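Local atomic coordinates of lipolytic protein G-D-S-L family (Veillonella parvula DSM 2008, PDB entry 4RW0), a protein that probably hydrolyses ester bonds of lipids or other acylated substrates as a serine hydrolase of the GDSL (SGNH) family. Residues D11-G16 with E163-E168. Numbering follows the deposited sequence.
Sequences DSITRG and EVHPNE
Ser-12 OG lies 2.8 Å from His-165 NE2 in a hydrogen bond. The oxygen meets the imidazole at its edge and in its plane. Chi1 of Ser-12, 64°, tucks OG over its own backbone, flanked by N and C, from where it points to the ring. Val-164 CG2 covers the middle of one face of the His-165 ring at 4.0 Å, and the ring of Tyr-17 also meets His-165, the planes inclined at about 55°. Ile-13 packs alongside, crossing His-165 obliquely and Pro-166 at about a right angle: its CG1 is 3.9 Å from His-165 CD2 and 4.0 Å from Pro-166 CD. Its CD1 reaches Val-164 O at 3.7 Å. Asp-11 caps the short helix 12-15, its OD1 accepting from Ile-13 N at 2.9 Å, an N-cap bond that helps hold the first turn, on which Ser-12 sits. Strand 4-10 leads into this turn, and the histidine loop precedes helix 168-182, as in the SGNH hydrolase fold. The hydrogen bond from the serine of the GDS motif to the histidine of the His-165, Pro-166, Asn-167 sequence is consistent with a GDSL active site, Ser-12 being the probable nucleophile and His-165 the probable general base.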
loop_
_atom_site.group_PDB
_atom_site.type_symbol
_atom_site.label_atom_id
_atom_site.label_comp_id
_atom_site.label_asym_id
_atom_site.label_seq_id
_atom_site.Cartn_x
_atom_site.Cartn_y
_atom_site.Cartn_z
ATOM N N ASP A 11 0.591 -6.335 -2.397
ATOM C CA ASP A 11 -0.064 -7.351 -3.090
ATOM C C ASP A 11 -0.505 -6.860 -4.524
ATOM O O ASP A 11 0.114 -6.010 -5.122
ATOM C CB ASP A 11 -1.180 -7.890 -2.237
ATOM C CG ASP A 11 -2.273 -6.818 -1.943
ATOM O OD1 ASP A 11 -2.334 -5.745 -2.657
ATOM O OD2 ASP A 11 -2.955 -7.001 -0.892
ATOM N N SER A 12 -1.572 -7.403 -5.046
ATOM C CA SER A 12 -1.988 -7.047 -6.421
ATOM C C SER A 12 -2.481 -5.625 -6.554
ATOM O O SER A 12 -2.427 -5.053 -7.621
ATOM C CB SER A 12 -3.012 -8.059 -6.878
ATOM O OG SER A 12 -4.084 -7.872 -6.004
ATOM N N ILE A 13 -2.854 -4.998 -5.442
ATOM C CA ILE A 13 -3.356 -3.628 -5.470
ATOM C C ILE A 13 -2.181 -2.652 -5.476
ATOM O O ILE A 13 -2.305 -1.513 -5.889
ATOM C CB ILE A 13 -4.332 -3.382 -4.283
ATOM C CG1 ILE A 13 -5.612 -4.192 -4.488
ATOM C CG2 ILE A 13 -4.711 -1.920 -4.154
ATOM C CD1 ILE A 13 -6.559 -4.183 -3.306
ATOM N N THR A 14 -1.014 -3.081 -5.026
ATOM C CA THR A 14 0.182 -2.325 -5.263
ATOM C C THR A 14 0.796 -2.656 -6.676
ATOM O O THR A 14 1.365 -1.784 -7.358
ATOM C CB THR A 14 1.195 -2.636 -4.151
ATOM O OG1 THR A 14 0.706 -2.062 -2.934
ATOM C CG2 THR A 14 2.578 -2.118 -4.479
ATOM N N ARG A 15 0.739 -3.912 -7.075
ATOM C CA ARG A 15 1.289 -4.335 -8.408
ATOM C C ARG A 15 0.478 -3.618 -9.541
ATOM O O ARG A 15 1.038 -3.191 -10.530
ATOM C CB ARG A 15 1.158 -5.827 -8.597
ATOM C CG ARG A 15 2.162 -6.461 -9.524
ATOM C CD ARG A 15 1.660 -6.507 -10.928
ATOM N NE ARG A 15 0.532 -7.420 -11.168
ATOM C CZ ARG A 15 -0.232 -7.341 -12.271
ATOM N NH1 ARG A 15 0.001 -6.436 -13.220
ATOM N NH2 ARG A 15 -1.269 -8.133 -12.435
ATOM N N GLY A 16 -0.814 -3.443 -9.354
ATOM C CA GLY A 16 -1.692 -2.856 -10.382
ATOM C C GLY A 16 -2.521 -3.821 -11.234
ATOM O O GLY A 16 -2.601 -3.674 -12.441
ATOM N N GLU A 163 -14.767 -7.216 -6.151
ATOM C CA GLU A 163 -14.826 -7.150 -4.690
ATOM C C GLU A 163 -13.702 -6.396 -4.035
ATOM O O GLU A 163 -13.928 -5.820 -2.976
ATOM C CB GLU A 163 -14.988 -8.563 -4.095
ATOM C CG GLU A 163 -13.910 -9.520 -4.457
ATOM C CD GLU A 163 -13.862 -10.743 -3.523
ATOM O OE1 GLU A 163 -12.883 -11.541 -3.618
ATOM O OE2 GLU A 163 -14.741 -10.855 -2.634
ATOM N N VAL A 164 -12.488 -6.373 -4.624
ATOM C CA VAL A 164 -11.407 -5.553 -4.044
ATOM C C VAL A 164 -10.572 -4.701 -5.007
ATOM O O VAL A 164 -10.001 -3.676 -4.624
ATOM C CB VAL A 164 -10.397 -6.394 -3.198
ATOM C CG1 VAL A 164 -11.110 -6.980 -1.995
ATOM C CG2 VAL A 164 -9.730 -7.499 -4.016
ATOM N N HIS A 165 -10.478 -5.129 -6.243
ATOM C CA HIS A 165 -9.554 -4.462 -7.183
ATOM C C HIS A 165 -10.092 -3.172 -7.750
ATOM O O HIS A 165 -11.203 -3.160 -8.297
ATOM C CB HIS A 165 -9.178 -5.399 -8.321
ATOM C CG HIS A 165 -8.273 -6.486 -7.871
ATOM N ND1 HIS A 165 -8.628 -7.807 -7.927
ATOM C CD2 HIS A 165 -7.067 -6.440 -7.262
ATOM C CE1 HIS A 165 -7.669 -8.539 -7.382
ATOM N NE2 HIS A 165 -6.720 -7.731 -6.969
ATOM N N PRO A 166 -9.306 -2.103 -7.623
ATOM C CA PRO A 166 -9.657 -0.889 -8.298
ATOM C C PRO A 166 -9.714 -1.068 -9.805
ATOM O O PRO A 166 -9.028 -1.940 -10.367
ATOM C CB PRO A 166 -8.553 0.093 -7.871
ATOM C CG PRO A 166 -7.981 -0.489 -6.598
ATOM C CD PRO A 166 -8.051 -1.978 -6.837
ATOM N N ASN A 167 -10.561 -0.300 -10.487
ATOM C CA ASN A 167 -10.439 -0.143 -11.938
ATOM C C ASN A 167 -9.467 1.043 -12.226
ATOM O O ASN A 167 -8.923 1.596 -11.311
ATOM C CB ASN A 167 -11.825 0.050 -12.585
ATOM C CG ASN A 167 -12.466 1.341 -12.169
ATOM O OD1 ASN A 167 -11.796 2.310 -11.781
ATOM N ND2 ASN A 167 -13.786 1.387 -12.271
ATOM N N GLU A 168 -9.288 1.438 -13.501
ATOM C CA GLU A 168 -8.347 2.512 -13.868
ATOM C C GLU A 168 -8.659 3.802 -13.186
ATOM O O GLU A 168 -7.763 4.550 -12.844
ATOM C CB GLU A 168 -8.338 2.752 -15.370
ATOM C CG GLU A 168 -7.473 1.754 -16.180
ATOM C CD GLU A 168 -7.293 2.158 -17.643
ATOM O OE1 GLU A 168 -7.021 3.368 -17.962
ATOM O OE2 GLU A 168 -7.356 1.258 -18.521
#